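Local atomic coordinates of uncharacterized protein Atu2773 (Agrobacterium tumefaciens, PDB entry 2QV5), a protein that is of unknown function but belongs to the divergent polysaccharide deacetylase family, so it may act on a polysaccharide or a related carbohydrate. Residues T30-I34 and V244-V248; T102-G106 and R136-E140; L156-G162 and P179-A183; F182-D188 and A213-S218. The contacts are given in a common frame with arbitrary orientation. Numbering follows the deposited sequence.

Contact 1 (T30-I34 and V244-V248); sequences TRVAI and VSALV
Segment 30-34 is extended, part of strand 30-39. Segment 244-248 makes a single helical turn, with Leu247 N and Val248 N bonded to Val244 O (2.9 and 3.1 Å). The backbones come closest at Ala33 and Val244 (CA to CA 5.4 Å). The CA-to-CB bonds of Arg31 and Ala33 point toward the turn, those of Val32 and Ile34 away.

The apolar contacts centre on Ala33. Its CB lies 3.8 Å from Val244 CG2 and 3.7 Å from Leu247 CD1. Leu247 (chi1 m, chi2 t) reaches toward the strand, and its CD1 is also 3.7 Å from Ala33 N.

The polar contact belongs to Arg31 (chi1 m, chi2 t, chi3 m). NH1 gives a weak hydrogen bond to Ala246 O (3.3 Å). Leu247 CD2 covers one guanidinium face, 3.6 Å from Arg31 CZ. Trp24 makes a cation-pi contact with this arginine.

Val32 and Ile34 pack on helix 193-210, so the turn lies on the inner side of the curled sheet. With Val244 on Leu157, it covers the bottom of the barrel-like sheet between strands 30-39 and 157-160. The contact is mostly apolar; the turn's stronger polar bonds, to Thr58, Glu81 and Gln212, lie outside the pair.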
loop_
_atom_site.group_PDB
_atom_site.type_symbol
_atom_site.label_atom_id
_atom_site.label_comp_id
_atom_site.label_asym_id
_atom_site.label_seq_id
_atom_site.Cartn_x
_atom_site.Cartn_y
_atom_site.Cartn_z
ATOM N N THR A 30 16.622 5.231 12.533
ATOM C CA THR A 30 15.538 4.252 12.378
ATOM C C THR A 30 14.364 4.887 11.616
ATOM O O THR A 30 13.953 6.002 11.927
ATOM C CB THR A 30 15.044 3.765 13.777
ATOM O OG1 THR A 30 16.116 3.123 14.486
ATOM C CG2 THR A 30 13.867 2.812 13.662
ATOM N N ARG A 31 13.839 4.196 10.604
ATOM C CA ARG A 31 12.699 4.731 9.859
ATOM C C ARG A 31 11.570 3.722 9.830
ATOM O O ARG A 31 11.818 2.515 9.821
ATOM C CB ARG A 31 13.095 5.071 8.424
ATOM C CG ARG A 31 14.093 6.195 8.261
ATOM C CD ARG A 31 14.419 6.398 6.793
ATOM N NE ARG A 31 15.133 5.247 6.226
ATOM C CZ ARG A 31 15.324 5.043 4.922
ATOM N NH1 ARG A 31 14.866 5.910 4.037
ATOM N NH2 ARG A 31 15.961 3.962 4.499
ATOM N N VAL A 32 10.334 4.217 9.816
ATOM C CA VAL A 32 9.157 3.347 9.794
ATOM C C VAL A 32 8.180 3.907 8.762
ATOM O O VAL A 32 7.966 5.114 8.738
ATOM C CB VAL A 32 8.476 3.301 11.206
ATOM C CG1 VAL A 32 7.029 2.830 11.136
ATOM C CG2 VAL A 32 9.257 2.403 12.181
ATOM N N ALA A 33 7.616 3.055 7.903
ATOM C CA ALA A 33 6.444 3.439 7.099
ATOM C C ALA A 33 5.241 2.683 7.637
ATOM O O ALA A 33 5.366 1.544 8.076
ATOM C CB ALA A 33 6.635 3.133 5.610
ATOM N N ILE A 34 4.086 3.338 7.651
ATOM C CA ILE A 34 2.834 2.684 8.061
ATOM C C ILE A 34 1.817 2.997 6.986
ATOM O O ILE A 34 1.638 4.166 6.636
ATOM C CB ILE A 34 2.297 3.180 9.440
ATOM C CG1 ILE A 34 3.211 2.743 10.590
ATOM C CG2 ILE A 34 0.860 2.649 9.687
ATOM C CD1 ILE A 34 3.132 3.648 11.815
ATOM N N VAL A 244 6.152 5.177 2.189
ATOM C CA VAL A 244 6.591 3.854 1.710
ATOM C C VAL A 244 7.693 3.926 0.646
ATOM O O VAL A 244 8.639 3.135 0.689
ATOM C CB VAL A 244 5.391 3.000 1.209
ATOM C CG1 VAL A 244 5.837 1.856 0.313
ATOM C CG2 VAL A 244 4.661 2.431 2.397
ATOM N N SER A 245 7.571 4.879 -0.284
ATOM C CA SER A 245 8.565 5.066 -1.349
ATOM C C SER A 245 9.981 5.279 -0.826
ATOM O O SER A 245 10.950 4.878 -1.471
ATOM C CB SER A 245 8.182 6.233 -2.257
ATOM O OG SER A 245 9.163 6.406 -3.260
ATOM N N ALA A 246 10.104 5.924 0.333
ATOM C CA ALA A 246 11.440 6.166 0.932
ATOM C C ALA A 246 12.139 4.854 1.314
ATOM O O ALA A 246 13.373 4.789 1.356
ATOM C CB ALA A 246 11.343 7.082 2.120
ATOM N N LEU A 247 11.342 3.809 1.535
ATOM C CA LEU A 247 11.855 2.531 2.027
ATOM C C LEU A 247 11.992 1.452 0.969
ATOM O O LEU A 247 12.856 0.588 1.079
ATOM C CB LEU A 247 10.957 1.996 3.135
ATOM C CG LEU A 247 10.846 2.790 4.423
ATOM C CD1 LEU A 247 10.154 1.925 5.459
ATOM C CD2 LEU A 247 12.213 3.222 4.894
ATOM N N VAL A 248 11.131 1.489 -0.043
ATOM C CA VAL A 248 11.114 0.452 -1.077
ATOM C C VAL A 248 12.127 0.716 -2.202
ATOM O O VAL A 248 12.336 1.858 -2.623
ATOM C CB VAL A 248 9.697 0.261 -1.644
ATOM C CG1 VAL A 248 9.736 -0.553 -2.920
ATOM C CG2 VAL A 248 8.802 -0.407 -0.603
#

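Contact 2 (T102-G106 and R136-E140); sequences TLLAG and RFLAE
Phe137 turns the edge of its ring to the backbone of Leu104 and Ala105, with Leu103 beside it. Its chi1 is t and its chi2 near 89°. Leu104 O is 3.7 Å from Phe137 CE1, and Ala105 N is 3.6 Å from Phe137 CD1. Leu103 O is 3.5 Å from Phe137 CD1, and Leu103 CB packs on Phe137 CE1 at 3.7 Å.

Segment 102-106 is extended to Leu104 and turns to helical angles at Ala105. Residues 136-138 have helical angles, and Glu140 N bonds to Phe137 O (3.2 Å). Glu140 is the N-cap residue of helix 141-153. The closest CA pair is Ala105 and Phe137, 5.1 Å apart.

Ala105 CB touches the aliphatic parts of two long side chains, 4.1 Å from Arg136 CG and 3.9 Å from Glu140 CG.

The two loops leave the C-terminal ends of neighbouring parallel strands 82-88 and 128-131, the end where alpha/beta barrels generally carry their active site. Phe137 and Leu103 also pack on helices 109-120 and 141-153. Polar bonding lies outside the pair: Glu89 OE1 accepts from Ala105 N, and Asn112 ND2 bonds Leu104 O. The loops themselves meet through van der Waals contact, with an aromatic edge against peptide groups.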
loop_
_atom_site.group_PDB
_atom_site.type_symbol
_atom_site.label_atom_id
_atom_site.label_comp_id
_atom_site.label_asym_id
_atom_site.label_seq_id
_atom_site.Cartn_x
_atom_site.Cartn_y
_atom_site.Cartn_z
ATOM N N THR A 102 -11.388 -7.712 -10.009
ATOM C CA THR A 102 -10.464 -8.628 -9.327
ATOM C C THR A 102 -9.642 -9.410 -10.348
ATOM O O THR A 102 -10.199 -10.007 -11.275
ATOM C CB THR A 102 -11.236 -9.601 -8.392
ATOM O OG1 THR A 102 -12.148 -8.861 -7.578
ATOM C CG2 THR A 102 -10.290 -10.368 -7.488
ATOM N N LEU A 103 -8.318 -9.388 -10.195
ATOM C CA LEU A 103 -7.441 -10.130 -11.103
ATOM C C LEU A 103 -7.483 -11.610 -10.720
ATOM O O LEU A 103 -7.440 -11.954 -9.529
ATOM C CB LEU A 103 -6.010 -9.569 -11.080
ATOM C CG LEU A 103 -5.692 -8.272 -11.858
ATOM C CD1 LEU A 103 -6.504 -7.074 -11.432
ATOM C CD2 LEU A 103 -4.219 -7.928 -11.724
ATOM N N LEU A 104 -7.602 -12.473 -11.730
ATOM C CA LEU A 104 -7.807 -13.905 -11.518
ATOM C C LEU A 104 -6.659 -14.721 -12.081
ATOM O O LEU A 104 -6.193 -14.469 -13.198
ATOM C CB LEU A 104 -9.145 -14.359 -12.131
ATOM C CG LEU A 104 -10.403 -13.599 -11.688
ATOM C CD1 LEU A 104 -11.620 -14.007 -12.505
ATOM C CD2 LEU A 104 -10.669 -13.782 -10.192
ATOM N N ALA A 105 -6.216 -15.704 -11.296
ATOM C CA ALA A 105 -5.072 -16.549 -11.634
ATOM C C ALA A 105 -5.198 -17.306 -12.967
ATOM O O ALA A 105 -4.203 -17.486 -13.671
ATOM C CB ALA A 105 -4.772 -17.518 -10.490
ATOM N N GLY A 106 -6.412 -17.728 -13.310
ATOM C CA GLY A 106 -6.643 -18.537 -14.509
ATOM C C GLY A 106 -6.871 -17.773 -15.806
ATOM O O GLY A 106 -6.819 -18.360 -16.886
ATOM N N ARG A 136 -4.532 -16.630 -3.596
ATOM C CA ARG A 136 -4.395 -17.494 -4.769
ATOM C C ARG A 136 -3.499 -16.857 -5.834
ATOM O O ARG A 136 -2.579 -17.507 -6.331
ATOM C CB ARG A 136 -5.782 -17.836 -5.342
ATOM C CG ARG A 136 -5.809 -18.615 -6.672
ATOM C CD ARG A 136 -5.374 -20.078 -6.532
ATOM N NE ARG A 136 -6.139 -20.810 -5.520
ATOM C CZ ARG A 136 -7.133 -21.659 -5.777
ATOM N NH1 ARG A 136 -7.511 -21.904 -7.028
ATOM N NH2 ARG A 136 -7.754 -22.265 -4.774
ATOM N N PHE A 137 -3.757 -15.586 -6.153
ATOM C CA PHE A 137 -3.078 -14.879 -7.245
ATOM C C PHE A 137 -1.556 -14.749 -7.078
ATOM O O PHE A 137 -0.802 -14.962 -8.036
ATOM C CB PHE A 137 -3.699 -13.492 -7.454
ATOM C CG PHE A 137 -3.370 -12.870 -8.785
ATOM C CD1 PHE A 137 -4.174 -13.113 -9.889
ATOM C CD2 PHE A 137 -2.263 -12.039 -8.932
ATOM C CE1 PHE A 137 -3.876 -12.548 -11.121
ATOM C CE2 PHE A 137 -1.961 -11.467 -10.160
ATOM C CZ PHE A 137 -2.770 -11.715 -11.252
ATOM N N LEU A 138 -1.118 -14.417 -5.865
ATOM C CA LEU A 138 0.293 -14.135 -5.592
ATOM C C LEU A 138 1.203 -15.354 -5.664
ATOM O O LEU A 138 2.407 -15.216 -5.874
ATOM C CB LEU A 138 0.457 -13.400 -4.245
ATOM C CG LEU A 138 -0.156 -11.990 -4.163
ATOM C CD1 LEU A 138 -0.289 -11.523 -2.702
ATOM C CD2 LEU A 138 0.590 -10.951 -5.034
ATOM N N ALA A 139 0.620 -16.540 -5.498
ATOM C CA ALA A 139 1.355 -17.801 -5.598
ATOM C C ALA A 139 1.478 -18.337 -7.039
ATOM O O ALA A 139 2.095 -19.384 -7.261
ATOM C CB ALA A 139 0.710 -18.848 -4.683
ATOM N N GLU A 140 0.909 -17.619 -8.009
ATOM C CA GLU A 140 0.881 -18.066 -9.405
ATOM C C GLU A 140 1.758 -17.227 -10.335
ATOM O O GLU A 140 1.349 -16.146 -10.770
ATOM C CB GLU A 140 -0.560 -18.104 -9.917
ATOM C CG GLU A 140 -1.486 -19.022 -9.121
ATOM C CD GLU A 140 -1.203 -20.497 -9.343
ATOM O OE1 GLU A 140 -1.389 -20.976 -10.487
ATOM O OE2 GLU A 140 -0.812 -21.181 -8.370
#

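Contact 3 (L156-G162 and P179-A183); sequences LLFLDDG and PQGFA
Leu156 opens the first segment just before strand 157-160. Its O and Pro179 O are bridged by water 1, which donates to both (2.7 and 2.8 Å). Leu157 places CB 4.4 Å from Pro179 CB.

Phe158 then begins the parallel pairing with strand 180-182. The axes are 4.8 Å apart at closest and 16° from parallel. Phe158 pairs with Gln180, Leu159 with Gly181 and Asp160 with Phe182. Phe158 N bonds Pro179 O (3.0 Å), and Phe158 O accepts from Gly181 N (3.1 Å). Phe158 CD2 is 4.0 Å from Gln180 CG. Leu159 (chi1 t, chi2 p) lies on the other face, where Gly181 has no side chain.

Asp160 N bonds Gly181 O (2.9 Å), and Asp160 O accepts from Ala183 N (3.0 Å). Asp160 CG is 3.6 Å from Phe182 CE1. Asp160 OD1 accepts from Gly162 N (3.0 Å), an Asx turn that ends the strand. Asp161 O touches Ala183 CB at 3.6 Å.

Helix 169-176 connects the strands in a beta-alpha-beta unit and covers the face with Phe158, Gln180 and Phe182. Its Ser169 bonds both Asp160 OD2 and Gln180 OE1. Strand 128-131 pairs along the far edge of 157-160, and helix 141-153 packs against Phe158.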
loop_
_atom_site.group_PDB
_atom_site.type_symbol
_atom_site.label_atom_id
_atom_site.label_comp_id
_atom_site.label_asym_id
_atom_site.label_seq_id
_atom_site.Cartn_x
_atom_site.Cartn_y
_atom_site.Cartn_z
ATOM N N LEU A 156 6.205 2.525 -10.941
ATOM C CA LEU A 156 5.499 2.363 -9.682
ATOM C C LEU A 156 6.168 1.282 -8.836
ATOM O O LEU A 156 6.749 0.323 -9.372
ATOM C CB LEU A 156 4.039 1.947 -9.935
ATOM C CG LEU A 156 3.115 2.880 -10.722
ATOM C CD1 LEU A 156 1.938 2.105 -11.329
ATOM C CD2 LEU A 156 2.620 3.998 -9.815
ATOM N N LEU A 157 6.067 1.430 -7.515
ATOM C CA LEU A 157 6.538 0.404 -6.590
ATOM C C LEU A 157 5.416 -0.579 -6.327
ATOM O O LEU A 157 4.256 -0.238 -6.511
ATOM C CB LEU A 157 7.002 1.035 -5.271
ATOM C CG LEU A 157 6.000 1.718 -4.328
ATOM C CD1 LEU A 157 5.349 0.747 -3.347
ATOM C CD2 LEU A 157 6.775 2.740 -3.563
ATOM N N PHE A 158 5.768 -1.788 -5.892
ATOM C CA PHE A 158 4.793 -2.824 -5.512
ATOM C C PHE A 158 4.997 -3.163 -4.032
ATOM O O PHE A 158 6.060 -3.642 -3.627
ATOM C CB PHE A 158 4.998 -4.072 -6.401
ATOM C CG PHE A 158 3.962 -5.159 -6.207
ATOM C CD1 PHE A 158 2.894 -5.280 -7.091
ATOM C CD2 PHE A 158 4.076 -6.083 -5.170
ATOM C CE1 PHE A 158 1.936 -6.284 -6.928
ATOM C CE2 PHE A 158 3.123 -7.084 -4.992
ATOM C CZ PHE A 158 2.056 -7.190 -5.874
ATOM N N LEU A 159 3.983 -2.916 -3.218
ATOM C CA LEU A 159 4.034 -3.289 -1.813
ATOM C C LEU A 159 3.177 -4.541 -1.609
ATOM O O LEU A 159 1.977 -4.551 -1.874
ATOM C CB LEU A 159 3.566 -2.122 -0.922
ATOM C CG LEU A 159 3.539 -2.399 0.587
ATOM C CD1 LEU A 159 4.947 -2.529 1.170
ATOM C CD2 LEU A 159 2.760 -1.342 1.317
ATOM N N ASP A 160 3.811 -5.615 -1.171
ATOM C CA ASP A 160 3.093 -6.845 -0.890
ATOM C C ASP A 160 2.778 -6.826 0.606
ATOM O O ASP A 160 3.670 -6.618 1.436
ATOM C CB ASP A 160 3.971 -8.038 -1.309
ATOM C CG ASP A 160 3.243 -9.388 -1.244
ATOM O OD1 ASP A 160 2.572 -9.693 -0.234
ATOM O OD2 ASP A 160 3.384 -10.172 -2.209
ATOM N N ASP A 161 1.514 -7.032 0.969
ATOM C CA ASP A 161 1.128 -6.901 2.389
ATOM C C ASP A 161 1.618 -8.042 3.314
ATOM O O ASP A 161 1.496 -7.957 4.536
ATOM C CB ASP A 161 -0.380 -6.638 2.542
ATOM C CG ASP A 161 -1.234 -7.876 2.324
ATOM O OD1 ASP A 161 -0.740 -8.895 1.805
ATOM O OD2 ASP A 161 -2.436 -7.810 2.663
ATOM N N GLY A 162 2.137 -9.108 2.707
ATOM C CA GLY A 162 2.747 -10.218 3.439
ATOM C C GLY A 162 1.769 -11.240 3.984
ATOM O O GLY A 162 2.169 -12.148 4.716
ATOM N N PRO A 179 10.864 -2.331 -8.367
ATOM C CA PRO A 179 10.919 -1.950 -6.952
ATOM C C PRO A 179 9.766 -2.602 -6.174
ATOM O O PRO A 179 8.604 -2.456 -6.552
ATOM C CB PRO A 179 10.754 -0.425 -6.986
ATOM C CG PRO A 179 10.919 -0.037 -8.412
ATOM C CD PRO A 179 10.457 -1.194 -9.208
ATOM N N GLN A 180 10.105 -3.326 -5.107
ATOM C CA GLN A 180 9.137 -4.106 -4.335
ATOM C C GLN A 180 9.565 -4.141 -2.879
ATOM O O GLN A 180 10.754 -3.993 -2.568
ATOM C CB GLN A 180 9.036 -5.529 -4.896
ATOM C CG GLN A 180 7.951 -6.453 -4.304
ATOM C CD GLN A 180 8.464 -7.360 -3.177
ATOM O OE1 GLN A 180 7.685 -8.037 -2.515
ATOM N NE2 GLN A 180 9.766 -7.359 -2.953
ATOM N N GLY A 181 8.588 -4.319 -1.997
ATOM C CA GLY A 181 8.830 -4.486 -0.570
ATOM C C GLY A 181 7.707 -5.299 0.052
ATOM O O GLY A 181 6.572 -5.279 -0.426
ATOM N N PHE A 182 8.040 -6.023 1.112
ATOM C CA PHE A 182 7.067 -6.773 1.906
ATOM C C PHE A 182 6.817 -5.970 3.169
ATOM O O PHE A 182 7.766 -5.399 3.736
ATOM C CB PHE A 182 7.643 -8.136 2.316
ATOM C CG PHE A 182 7.595 -9.191 1.240
ATOM C CD1 PHE A 182 6.387 -9.785 0.878
ATOM C CD2 PHE A 182 8.768 -9.638 0.635
ATOM C CE1 PHE A 182 6.345 -10.773 -0.100
ATOM C CE2 PHE A 182 8.730 -10.637 -0.356
ATOM C CZ PHE A 182 7.522 -11.199 -0.715
ATOM N N ALA A 183 5.556 -5.902 3.603
ATOM C CA ALA A 183 5.257 -5.376 4.918
ATOM C C ALA A 183 5.854 -6.325 5.931
ATOM O O ALA A 183 5.794 -7.549 5.758
ATOM C CB ALA A 183 3.753 -5.257 5.143
HETATM O O HOH W 1 7.248 -2.334 -8.984
#

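Contact 4 (F182-D188 and A213-S218); sequences FADVLLD and AIGVAS
Asp184 makes a double link to Ile214. Its N donates to Ile214 O (2.8 Å), and its OD2 accepts from Ile214 N (2.8 Å), with chi1 m. Val185 N also donates to Ile214 O (3.2 Å). Two successive NH groups thus share one carbonyl. Asp184 has helical angles (-82/-36); as an extra residue it breaks strand 180-186 in a bulge-like way.

Regular parallel pairing follows. Val185 pairs with Gly215 and Leu186 with Val216, with CA atoms 4.7 and 5.1 Å apart. Val216 N bonds Val185 O (3.0 Å), and Leu187 N bonds Val216 O (2.9 Å). At the far end Asp188 (chi1 p) accepts from Ser218 N through OD2 (2.9 Å). This carboxylate oxygen also bonds Ser223 OG. Water 2 donates to Asp188 OD1 (2.5 Å) and hydrogen-bonds to Ser218 OG (2.9 Å).

The packing splits between the faces. Ala183 CB sits 3.7 Å from Val216 CG1 and 4.3 Å from Ile214 CG2, and Leu186 CD1 is 4.3 Å from Val216 CG2. On the other side, Leu187 CB meets Ala217 CB at 4.3 Å. A CB on Gly215 would crowd Leu187 CD1.

The strands belong to a beta-alpha-beta unit whose helix 193-210 covers Val185 and Ala213. Helix 221-233 touches Leu187 and Ala217 through Ile227, and strand 30-39 pairs with the other edge of 212-218.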
loop_
_atom_site.group_PDB
_atom_site.type_symbol
_atom_site.label_atom_id
_atom_site.label_comp_id
_atom_site.label_asym_id
_atom_site.label_seq_id
_atom_site.Cartn_x
_atom_site.Cartn_y
_atom_site.Cartn_z
ATOM N N PHE A 182 8.040 -6.023 1.112
ATOM C CA PHE A 182 7.067 -6.773 1.906
ATOM C C PHE A 182 6.817 -5.970 3.169
ATOM O O PHE A 182 7.766 -5.399 3.736
ATOM C CB PHE A 182 7.643 -8.136 2.316
ATOM C CG PHE A 182 7.595 -9.191 1.240
ATOM C CD1 PHE A 182 6.387 -9.785 0.878
ATOM C CD2 PHE A 182 8.768 -9.638 0.635
ATOM C CE1 PHE A 182 6.345 -10.773 -0.100
ATOM C CE2 PHE A 182 8.730 -10.637 -0.356
ATOM C CZ PHE A 182 7.522 -11.199 -0.715
ATOM N N ALA A 183 5.556 -5.902 3.603
ATOM C CA ALA A 183 5.257 -5.376 4.918
ATOM C C ALA A 183 5.854 -6.325 5.931
ATOM O O ALA A 183 5.794 -7.549 5.758
ATOM C CB ALA A 183 3.753 -5.257 5.143
ATOM N N ASP A 184 6.448 -5.746 6.969
ATOM C CA ASP A 184 7.037 -6.500 8.074
ATOM C C ASP A 184 6.001 -6.927 9.112
ATOM O O ASP A 184 6.119 -8.000 9.709
ATOM C CB ASP A 184 8.106 -5.653 8.766
ATOM C CG ASP A 184 9.277 -5.316 7.852
ATOM O OD1 ASP A 184 10.231 -6.120 7.787
ATOM O OD2 ASP A 184 9.250 -4.237 7.211
ATOM N N VAL A 185 5.001 -6.078 9.359
ATOM C CA VAL A 185 4.026 -6.327 10.427
ATOM C C VAL A 185 2.614 -5.968 9.959
ATOM O O VAL A 185 2.410 -4.893 9.398
ATOM C CB VAL A 185 4.355 -5.478 11.708
ATOM C CG1 VAL A 185 3.430 -5.838 12.879
ATOM C CG2 VAL A 185 5.808 -5.636 12.120
ATOM N N LEU A 186 1.658 -6.879 10.170
ATOM C CA LEU A 186 0.239 -6.549 10.104
ATOM C C LEU A 186 -0.199 -6.045 11.483
ATOM O O LEU A 186 -0.181 -6.788 12.470
ATOM C CB LEU A 186 -0.602 -7.747 9.659
ATOM C CG LEU A 186 -2.135 -7.657 9.797
ATOM C CD1 LEU A 186 -2.754 -6.597 8.885
ATOM C CD2 LEU A 186 -2.779 -9.023 9.560
ATOM N N LEU A 187 -0.585 -4.778 11.551
ATOM C CA LEU A 187 -0.829 -4.136 12.847
ATOM C C LEU A 187 -2.178 -4.464 13.475
ATOM O O LEU A 187 -2.304 -4.457 14.697
ATOM C CB LEU A 187 -0.654 -2.616 12.749
ATOM C CG LEU A 187 0.682 -2.091 12.219
ATOM C CD1 LEU A 187 0.546 -0.607 11.896
ATOM C CD2 LEU A 187 1.841 -2.332 13.196
ATOM N N ASP A 188 -3.178 -4.756 12.645
ATOM C CA ASP A 188 -4.540 -4.956 13.140
ATOM C C ASP A 188 -5.242 -6.245 12.670
ATOM O O ASP A 188 -6.411 -6.208 12.283
ATOM C CB ASP A 188 -5.396 -3.726 12.807
ATOM C CG ASP A 188 -5.460 -3.440 11.303
ATOM O OD1 ASP A 188 -4.890 -4.217 10.502
ATOM O OD2 ASP A 188 -6.095 -2.444 10.915
ATOM N N ALA A 213 11.385 -0.537 8.725
ATOM C CA ALA A 213 10.287 -1.500 8.635
ATOM C C ALA A 213 8.977 -0.861 8.174
ATOM O O ALA A 213 8.773 0.342 8.326
ATOM C CB ALA A 213 10.072 -2.213 9.970
ATOM N N ILE A 214 8.089 -1.698 7.636
ATOM C CA ILE A 214 6.784 -1.285 7.114
ATOM C C ILE A 214 5.686 -2.035 7.859
ATOM O O ILE A 214 5.726 -3.263 7.955
ATOM C CB ILE A 214 6.647 -1.576 5.597
ATOM C CG1 ILE A 214 7.695 -0.805 4.776
ATOM C CG2 ILE A 214 5.212 -1.252 5.110
ATOM C CD1 ILE A 214 7.858 -1.298 3.328
ATOM N N GLY A 215 4.728 -1.289 8.412
ATOM C CA GLY A 215 3.523 -1.860 8.998
ATOM C C GLY A 215 2.318 -1.547 8.135
ATOM O O GLY A 215 2.276 -0.506 7.476
ATOM N N VAL A 216 1.352 -2.461 8.102
ATOM C CA VAL A 216 0.120 -2.233 7.351
ATOM C C VAL A 216 -1.099 -2.381 8.274
ATOM O O VAL A 216 -1.073 -3.155 9.230
ATOM C CB VAL A 216 -0.015 -3.152 6.101
ATOM C CG1 VAL A 216 0.996 -2.772 5.029
ATOM C CG2 VAL A 216 0.133 -4.625 6.463
ATOM N N ALA A 217 -2.125 -1.585 8.002
ATOM C CA ALA A 217 -3.396 -1.650 8.713
ATOM C C ALA A 217 -4.528 -1.235 7.768
ATOM O O ALA A 217 -4.274 -0.746 6.661
ATOM C CB ALA A 217 -3.362 -0.750 9.924
ATOM N N SER A 218 -5.765 -1.481 8.193
ATOM C CA SER A 218 -6.962 -1.020 7.495
ATOM C C SER A 218 -7.526 0.145 8.272
ATOM O O SER A 218 -7.135 0.358 9.424
ATOM C CB SER A 218 -7.998 -2.141 7.417
ATOM O OG SER A 218 -7.536 -3.168 6.569
HETATM O O HOH W 2 -5.692 -4.747 8.182
#

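Overall arrangement
The chain starts the parallel sheet at strand 30-39. Contact 1 closes last, when residues 244-248 return to that strand, and its long loop encloses the other three contacts. Inside it, contact 2 joins two loops that follow strands 82-88 and 128-131. Contact 3 comes next in series and pairs 157-160 with the strand that contact 4 then pairs with 212-218. Contacts 3 and 4 share Phe182 and Ala183. Strand 212-218 pairs with 30-39, so the sheet curls into a closed ring, consistent with the barrel of polysaccharide deacetylases. Val248 of contact 1 packs on contact 3, and Leu138 links contacts 2 and 3.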